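Local coordinates for protein Glucanase/chitosanase (Paenibacillus fukuinensis, PDB 4ZY9) that recognises chitosan through this module, a CBM32 beta-sandwich cut from a longer enzyme that probably hydrolyses chitosan and beta-glucan chains, at residues 80-83 with 87-90; 65-68 with 74-77; 91-96 with 103-108. The protein carries 1 engineered substitution. All blocks are in the same frame, centred on the assembly; numbering follows the deposited sequence. Where two conformers were deposited one is given.

Contact 1: residues 80-83 with 87-90; sequences SNDS and TNWT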
loop_
_atom_site.group_PDB
_atom_site.type_symbol
_atom_site.label_atom_id
_atom_site.label_comp_id
_atom_site.label_asym_id
_atom_site.label_seq_id
_atom_site.Cartn_x
_atom_site.Cartn_y
_atom_site.Cartn_z
ATOM N N SER A 80 4.259 -10.893 -0.298
ATOM C CA SER A 80 4.198 -12.186 -1.041
ATOM C C SER A 80 5.463 -12.328 -1.892
ATOM O O SER A 80 5.916 -11.374 -2.520
ATOM C CB SER A 80 2.958 -12.225 -1.933
ATOM O OG SER A 80 3.056 -13.337 -2.874
ATOM N N ASN A 81 6.033 -13.575 -1.880
ATOM C CA ASN A 81 7.099 -13.910 -2.769
ATOM C C ASN A 81 6.627 -14.926 -3.822
ATOM O O ASN A 81 7.483 -15.609 -4.432
ATOM C CB ASN A 81 8.303 -14.429 -1.961
ATOM C CG ASN A 81 9.529 -14.368 -2.786
ATOM O OD1 ASN A 81 9.738 -13.528 -3.630
ATOM N ND2 ASN A 81 10.467 -15.290 -2.481
ATOM N N ASP A 82 5.351 -14.937 -4.162
ATOM C CA ASP A 82 4.897 -15.676 -5.358
ATOM C C ASP A 82 5.488 -14.974 -6.572
ATOM O O ASP A 82 5.766 -13.807 -6.613
ATOM C CB ASP A 82 3.411 -15.538 -5.460
ATOM C CG ASP A 82 2.612 -16.245 -4.374
ATOM O OD1 ASP A 82 2.937 -17.364 -3.949
ATOM O OD2 ASP A 82 1.610 -15.714 -3.878
ATOM N N SER A 83 5.718 -15.779 -7.629
ATOM C CA SER A 83 6.194 -15.202 -8.874
ATOM C C SER A 83 5.075 -14.634 -9.774
ATOM O O SER A 83 5.251 -13.566 -10.395
ATOM C CB SER A 83 7.001 -16.154 -9.711
ATOM O OG SER A 83 6.376 -17.415 -9.731
ATOM N N THR A 87 -1.122 -14.708 -4.339
ATOM C CA THR A 87 -2.205 -15.315 -3.591
ATOM C C THR A 87 -1.756 -15.751 -2.158
ATOM O O THR A 87 -2.638 -15.905 -1.257
ATOM C CB THR A 87 -2.821 -16.553 -4.335
ATOM O OG1 THR A 87 -1.849 -17.533 -4.366
ATOM C CG2 THR A 87 -3.300 -16.242 -5.729
ATOM N N ASN A 88 -0.459 -15.946 -1.966
ATOM C CA ASN A 88 0.060 -16.352 -0.664
ATOM C C ASN A 88 0.719 -15.097 -0.055
ATOM O O ASN A 88 1.745 -14.632 -0.530
ATOM C CB ASN A 88 1.083 -17.447 -0.835
ATOM C CG ASN A 88 0.567 -18.635 -1.547
ATOM O OD1 ASN A 88 1.110 -19.032 -2.619
ATOM N ND2 ASN A 88 -0.402 -19.303 -0.867
ATOM N N TRP A 89 0.072 -14.623 0.995
ATOM C CA TRP A 89 0.376 -13.345 1.678
ATOM C C TRP A 89 0.727 -13.649 3.130
ATOM O O TRP A 89 0.070 -14.486 3.779
ATOM C CB TRP A 89 -0.766 -12.350 1.692
ATOM C CG TRP A 89 -1.190 -11.828 0.350
ATOM C CD1 TRP A 89 -2.270 -12.234 -0.377
ATOM C CD2 TRP A 89 -0.562 -10.810 -0.426
ATOM N NE1 TRP A 89 -2.360 -11.532 -1.541
ATOM C CE2 TRP A 89 -1.335 -10.652 -1.644
ATOM C CE3 TRP A 89 0.598 -10.008 -0.232
ATOM C CZ2 TRP A 89 -1.039 -9.740 -2.593
ATOM C CZ3 TRP A 89 0.897 -9.143 -1.222
ATOM C CH2 TRP A 89 0.122 -9.026 -2.467
ATOM N N THR A 90 1.777 -13.011 3.648
ATOM C CA THR A 90 2.106 -13.006 5.067
ATOM C C THR A 90 1.956 -11.600 5.589
ATOM O O THR A 90 2.538 -10.626 5.034
ATOM C CB THR A 90 3.532 -13.465 5.286
ATOM O OG1 THR A 90 3.672 -14.848 4.853
ATOM C CG2 THR A 90 3.853 -13.475 6.730
HETATM O O HOH W 1 4.459 -15.499 -0.311
#
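An ST turn opens the surface loop that joins strand 75-80 to strand 90-95, and its Ser80 and Asp82 reach across to the returning chain at Asn88 and Thr87. Ser80 OG, lying anti to its own backbone N (chi1 167°), takes the N-H of Asp82 at 3.1 Å and so closes the turn. The same hydroxyl lies 3.0 Å from Asn88 O, a weak hydrogen bond at best, since Asp82 OD2 lies equally within reach of the same proton. Asp82 then grips the far side through one carboxylate oxygen. The N-H of Asn88 meets OD2 of Asp82 at 2.8 Å, nearly straight and on the syn lone pair, while Thr87 N comes to OD2 at 2.9 Å from the anti side, 30° out of the carboxylate plane. A water bridges Asn81 N and Asn88 O. Next to these polar groups, Ser80 CB sits over one face of the Trp89 indole, 4.0 Å from the centroid of the six-membered ring and displaced toward its rim; Arg116 makes a cation-pi contact with the same indole. Two consecutive backbone N-H groups converging on OD2 would stabilise negative charge there, consistent with an ionised Asp82 tying together both ends of an irregular loop.

Contact 2: residues 65-68 with 74-77; sequences LNWE and SYTI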
loop_
_atom_site.group_PDB
_atom_site.type_symbol
_atom_site.label_atom_id
_atom_site.label_comp_id
_atom_site.label_asym_id
_atom_site.label_seq_id
_atom_site.Cartn_x
_atom_site.Cartn_y
_atom_site.Cartn_z
ATOM N N LEU A 65 3.657 4.924 4.348
ATOM C CA LEU A 65 2.366 5.357 3.776
ATOM C C LEU A 65 2.118 6.823 4.017
ATOM O O LEU A 65 2.238 7.274 5.222
ATOM C CB LEU A 65 1.253 4.580 4.315
ATOM C CG LEU A 65 1.363 3.033 4.204
ATOM C CD1 LEU A 65 0.206 2.349 4.883
ATOM C CD2 LEU A 65 1.395 2.580 2.749
ATOM N N ASN A 66 1.796 7.594 3.018
ATOM C CA ASN A 66 1.360 8.965 3.185
ATOM C C ASN A 66 -0.091 9.054 2.802
ATOM O O ASN A 66 -0.436 9.049 1.600
ATOM C CB ASN A 66 2.202 9.877 2.340
ATOM C CG ASN A 66 1.749 11.354 2.426
ATOM O OD1 ASN A 66 0.925 11.700 3.174
ATOM N ND2 ASN A 66 2.484 12.199 1.675
ATOM N N TRP A 67 -0.954 8.977 3.790
ATOM C CA TRP A 67 -2.391 8.996 3.587
ATOM C C TRP A 67 -2.993 10.265 3.200
ATOM O O TRP A 67 -2.582 11.330 3.741
ATOM C CB TRP A 67 -3.061 8.521 4.872
ATOM C CG TRP A 67 -2.819 7.091 5.301
ATOM C CD1 TRP A 67 -2.021 6.661 6.245
ATOM C CD2 TRP A 67 -3.507 5.932 4.803
ATOM N NE1 TRP A 67 -2.085 5.311 6.364
ATOM C CE2 TRP A 67 -2.969 4.845 5.436
ATOM C CE3 TRP A 67 -4.450 5.665 3.770
ATOM C CZ2 TRP A 67 -3.458 3.532 5.214
ATOM C CZ3 TRP A 67 -4.910 4.419 3.587
ATOM C CH2 TRP A 67 -4.392 3.359 4.243
ATOM N N GLU A 68 -3.997 10.252 2.333
ATOM C CA GLU A 68 -4.878 11.355 2.211
ATOM C C GLU A 68 -5.892 11.313 3.406
ATOM O O GLU A 68 -5.858 10.432 4.202
ATOM C CB GLU A 68 -5.491 11.301 0.801
ATOM C CG GLU A 68 -6.380 12.520 0.338
ATOM C CD GLU A 68 -7.846 12.318 0.536
ATOM O OE1 GLU A 68 -8.357 11.235 0.847
ATOM O OE2 GLU A 68 -8.552 13.365 0.407
ATOM N N SER A 74 -8.155 0.444 10.305
ATOM C CA SER A 74 -7.706 -0.898 10.415
ATOM C C SER A 74 -7.051 -1.301 9.133
ATOM O O SER A 74 -7.786 -1.205 8.114
ATOM C CB SER A 74 -8.815 -1.939 10.804
ATOM O OG SER A 74 -9.291 -1.708 12.116
ATOM N N TYR A 75 -5.831 -1.725 9.134
ATOM C CA TYR A 75 -5.153 -2.271 7.916
ATOM C C TYR A 75 -4.068 -3.132 8.310
ATOM O O TYR A 75 -3.567 -3.116 9.494
ATOM C CB TYR A 75 -4.690 -1.183 7.001
ATOM C CG TYR A 75 -3.552 -0.319 7.578
ATOM C CD1 TYR A 75 -2.245 -0.645 7.226
ATOM C CD2 TYR A 75 -3.792 0.843 8.278
ATOM C CE1 TYR A 75 -1.184 0.125 7.728
ATOM C CE2 TYR A 75 -2.727 1.669 8.670
ATOM C CZ TYR A 75 -1.457 1.259 8.333
ATOM O OH TYR A 75 -0.337 2.009 8.727
ATOM N N THR A 76 -3.612 -3.927 7.365
ATOM C CA THR A 76 -2.378 -4.705 7.478
ATOM C C THR A 76 -1.438 -4.343 6.368
ATOM O O THR A 76 -1.865 -3.834 5.279
ATOM C CB THR A 76 -2.653 -6.252 7.408
ATOM O OG1 THR A 76 -3.445 -6.510 6.244
ATOM C CG2 THR A 76 -3.588 -6.709 8.623
ATOM N N ILE A 77 -0.190 -4.606 6.599
ATOM C CA ILE A 77 0.854 -4.661 5.564
ATOM C C ILE A 77 1.181 -6.095 5.331
ATOM O O ILE A 77 1.448 -6.828 6.312
ATOM C CB ILE A 77 2.116 -3.825 5.924
ATOM C CG1 ILE A 77 1.769 -2.428 6.206
ATOM C CG2 ILE A 77 3.153 -3.983 4.822
ATOM C CD1 ILE A 77 1.226 -1.685 5.008
#
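Between the two sheets of the CBM32 beta-sandwich, Leu65 and Trp67 of strand 57-67 push inward against Tyr75 and Ile77 of strand 75-80. The short segments 65-67 and 75-77 run roughly antiparallel, but their axes stay 12.5 Å apart, so the two strands meet through their side chains. Leu65 and Trp67 are the bumps. With CG between the backbone N and the carbonyl carbon (chi1 67°), Tyr75 turns one side of its ring to strand 57-67, and Trp67 and Leu65 both come against that side. Trp67 presents the edge of its indole to the ring face in a T-shaped (edge-to-face) pair: the six-membered ring of Trp67 and the Tyr75 ring have centroids 5.6 Å apart and planes at 60°. The leading atom, CZ2 of Trp67, lies over the face near its rim, 4.0 Å from Tyr75 CE2. Leu65 comes from the direction opposite to Tyr75, and its CD1 branch settles 3.9 Å from Tyr75 CE1. This methyl also fits into the angle between Tyr75 and Ile77. All four side chains are buried, yet two polar groups go with them, and Asp103 of the strand beside 57-67 receives both Tyr75 OH and Trp67 NE1 on its OD2. Ile77, whose CB does not point at strand 57-67, reaches over with its CD1 methyl to 4.2 Å from Leu65 CD1.

Contact 3: residues 91-96 with 103-108; sequences TVYTTT and DDITFT
Val92 and Ile105 each lay an aliphatic branch on the face of an aromatic ring, Phe107 and Tyr93 respectively, forming two CH-pi contacts between strands 90-95 and 102-107 of opposite sheets in the sandwich. The Val92 CG2 methyl stands almost on the normal of the Phe107 ring, 7° off it and 3.6 Å from the centroid, so its distances to the ring carbons are nearly even. The second pair reverses the roles. Tyr93 has CG anti to the backbone N (chi1 173°), and its ring turns one face to Ile105, the two side chains crossing at about a right angle. Ile105 CG1 sits over the ring centre, 4.0 Å from the Tyr93 centroid, while the CG2 branch rests nearer the root of the ring, 3.5 Å from Tyr93 CD1, and CD1 of Ile105 lies 3.9 Å from Tyr93 CD2. Both aromatic-aliphatic pairs can form side by side because Val92 and Tyr93, consecutive in sequence, both face Ile77 in a classic beta bulge, which turns both toward strand 102-107. The contact is thus wholly apolar, joining an edge strand of one sheet to the other sheet through dispersion and weak CH-pi attraction.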
loop_
_atom_site.group_PDB
_atom_site.type_symbol
_atom_site.label_atom_id
_atom_site.label_comp_id
_atom_site.label_asym_id
_atom_site.label_seq_id
_atom_site.Cartn_x
_atom_site.Cartn_y
_atom_site.Cartn_z
ATOM N N THR A 91 1.165 -11.439 6.653
ATOM C CA THR A 91 1.061 -10.184 7.341
ATOM C C THR A 91 2.261 -9.839 8.139
ATOM O O THR A 91 2.742 -10.724 8.889
ATOM C CB THR A 91 -0.223 -10.178 8.221
ATOM O OG1 THR A 91 -1.287 -10.373 7.280
ATOM C CG2 THR A 91 -0.328 -8.970 9.069
ATOM N N VAL A 92 2.803 -8.676 7.959
ATOM C CA VAL A 92 3.966 -8.172 8.750
ATOM C C VAL A 92 3.618 -7.077 9.684
ATOM O O VAL A 92 4.492 -6.777 10.569
ATOM C CB VAL A 92 5.103 -7.818 7.790
ATOM C CG1 VAL A 92 5.500 -9.003 6.997
ATOM C CG2 VAL A 92 4.765 -6.602 6.952
ATOM N N TYR A 93 2.435 -6.523 9.599
ATOM C CA TYR A 93 2.056 -5.444 10.463
ATOM C C TYR A 93 0.530 -5.402 10.520
ATOM O O TYR A 93 -0.076 -5.537 9.379
ATOM C CB TYR A 93 2.548 -4.066 10.021
ATOM C CG TYR A 93 2.038 -2.901 10.805
ATOM C CD1 TYR A 93 2.612 -2.634 12.063
ATOM C CD2 TYR A 93 1.058 -2.115 10.384
ATOM C CE1 TYR A 93 2.177 -1.583 12.804
ATOM C CE2 TYR A 93 0.601 -1.011 11.104
ATOM C CZ TYR A 93 1.190 -0.762 12.349
ATOM O OH TYR A 93 0.739 0.336 13.097
ATOM N N THR A 94 -0.092 -5.234 11.630
ATOM C CA THR A 94 -1.473 -5.056 11.797
ATOM C C THR A 94 -1.824 -3.852 12.685
ATOM O O THR A 94 -1.159 -3.729 13.798
ATOM C CB THR A 94 -2.189 -6.285 12.403
ATOM O OG1 THR A 94 -1.861 -7.438 11.679
ATOM C CG2 THR A 94 -3.629 -6.098 12.609
ATOM N N THR A 95 -2.783 -2.994 12.378
ATOM C CA THR A 95 -3.289 -2.038 13.331
ATOM C C THR A 95 -4.752 -1.993 13.236
ATOM O O THR A 95 -5.375 -2.275 12.181
ATOM C CB THR A 95 -2.710 -0.641 13.100
ATOM O OG1 THR A 95 -3.127 0.179 14.144
ATOM C CG2 THR A 95 -3.170 0.015 11.738
ATOM N N THR A 96 -5.418 -1.638 14.357
ATOM C CA THR A 96 -6.784 -1.240 14.384
ATOM C C THR A 96 -6.976 0.166 14.896
ATOM O O THR A 96 -8.097 0.584 15.104
ATOM C CB THR A 96 -7.654 -2.216 15.188
ATOM O OG1 THR A 96 -7.176 -2.161 16.566
ATOM C CG2 THR A 96 -7.586 -3.670 14.588
ATOM N N ASP A 103 2.291 7.068 8.068
ATOM C CA ASP A 103 2.504 5.839 8.822
ATOM C C ASP A 103 3.787 5.299 8.345
ATOM O O ASP A 103 3.992 5.220 7.121
ATOM C CB ASP A 103 1.403 4.838 8.634
ATOM C CG ASP A 103 0.116 5.230 9.308
ATOM O OD1 ASP A 103 0.087 6.194 10.124
ATOM O OD2 ASP A 103 -0.904 4.559 8.929
ATOM N N ASP A 104 4.731 4.934 9.156
ATOM C CA ASP A 104 6.049 4.425 8.700
ATOM C C ASP A 104 6.357 3.215 9.556
ATOM O O ASP A 104 6.418 3.408 10.838
ATOM C CB ASP A 104 7.061 5.560 8.762
ATOM C CG ASP A 104 8.347 5.261 8.072
ATOM O OD1 ASP A 104 8.689 4.115 7.832
ATOM O OD2 ASP A 104 9.102 6.187 7.913
ATOM N N ILE A 105 6.481 2.048 8.990
ATOM C CA ILE A 105 6.521 0.777 9.669
ATOM C C ILE A 105 7.697 -0.008 9.272
ATOM O O ILE A 105 7.948 -0.199 8.100
ATOM C CB ILE A 105 5.247 -0.063 9.355
ATOM C CG1 ILE A 105 3.951 0.727 9.597
ATOM C CG2 ILE A 105 5.267 -1.404 10.063
ATOM C CD1 ILE A 105 2.979 0.695 8.451
ATOM N N THR A 106 8.479 -0.483 10.271
ATOM C CA THR A 106 9.629 -1.339 10.059
ATOM C C THR A 106 9.357 -2.765 10.644
ATOM O O THR A 106 8.702 -2.833 11.715
ATOM C CB THR A 106 10.875 -0.663 10.665
ATOM O OG1 THR A 106 11.228 0.459 9.851
ATOM C CG2 THR A 106 12.057 -1.587 10.613
ATOM N N PHE A 107 9.782 -3.760 9.968
ATOM C CA PHE A 107 9.536 -5.160 10.344
ATOM C C PHE A 107 10.774 -5.986 10.077
ATOM O O PHE A 107 11.687 -5.548 9.417
ATOM C CB PHE A 107 8.275 -5.725 9.670
ATOM C CG PHE A 107 8.114 -5.368 8.213
ATOM C CD1 PHE A 107 7.503 -4.241 7.831
ATOM C CD2 PHE A 107 8.685 -6.175 7.306
ATOM C CE1 PHE A 107 7.396 -3.970 6.487
ATOM C CE2 PHE A 107 8.574 -5.893 5.955
ATOM C CZ PHE A 107 7.976 -4.741 5.577
ATOM N N THR A 108 10.822 -7.194 10.595
ATOM C CA THR A 108 11.946 -8.062 10.326
ATOM C C THR A 108 12.028 -8.379 8.857
ATOM O O THR A 108 10.947 -8.621 8.184
ATOM C CB THR A 108 11.889 -9.362 11.126
ATOM O OG1 THR A 108 10.672 -9.982 11.005
ATOM C CG2 THR A 108 12.218 -9.014 12.637
#

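Along the chain the order is contact 2, contact 1, contact 3, with no overlap. Contacts 2 and 3 lie about 9 Å apart between centres and bridge the same two sheets, since strands 75-80 and 90-95 are neighbours in one and 57-67 and 102-107 in the other. They touch directly, with a probable hydrogen bond between Leu65 N and Asp103 O. Contact 1 lies about 19 Å from contact 2 and 17 Å from contact 3, centre to centre, at the surface, where its loop connects strands 75-80 and 90-95. Thus one hairpin of this chitosan-binding module is tied at its turn and packed across the sandwich along its strands.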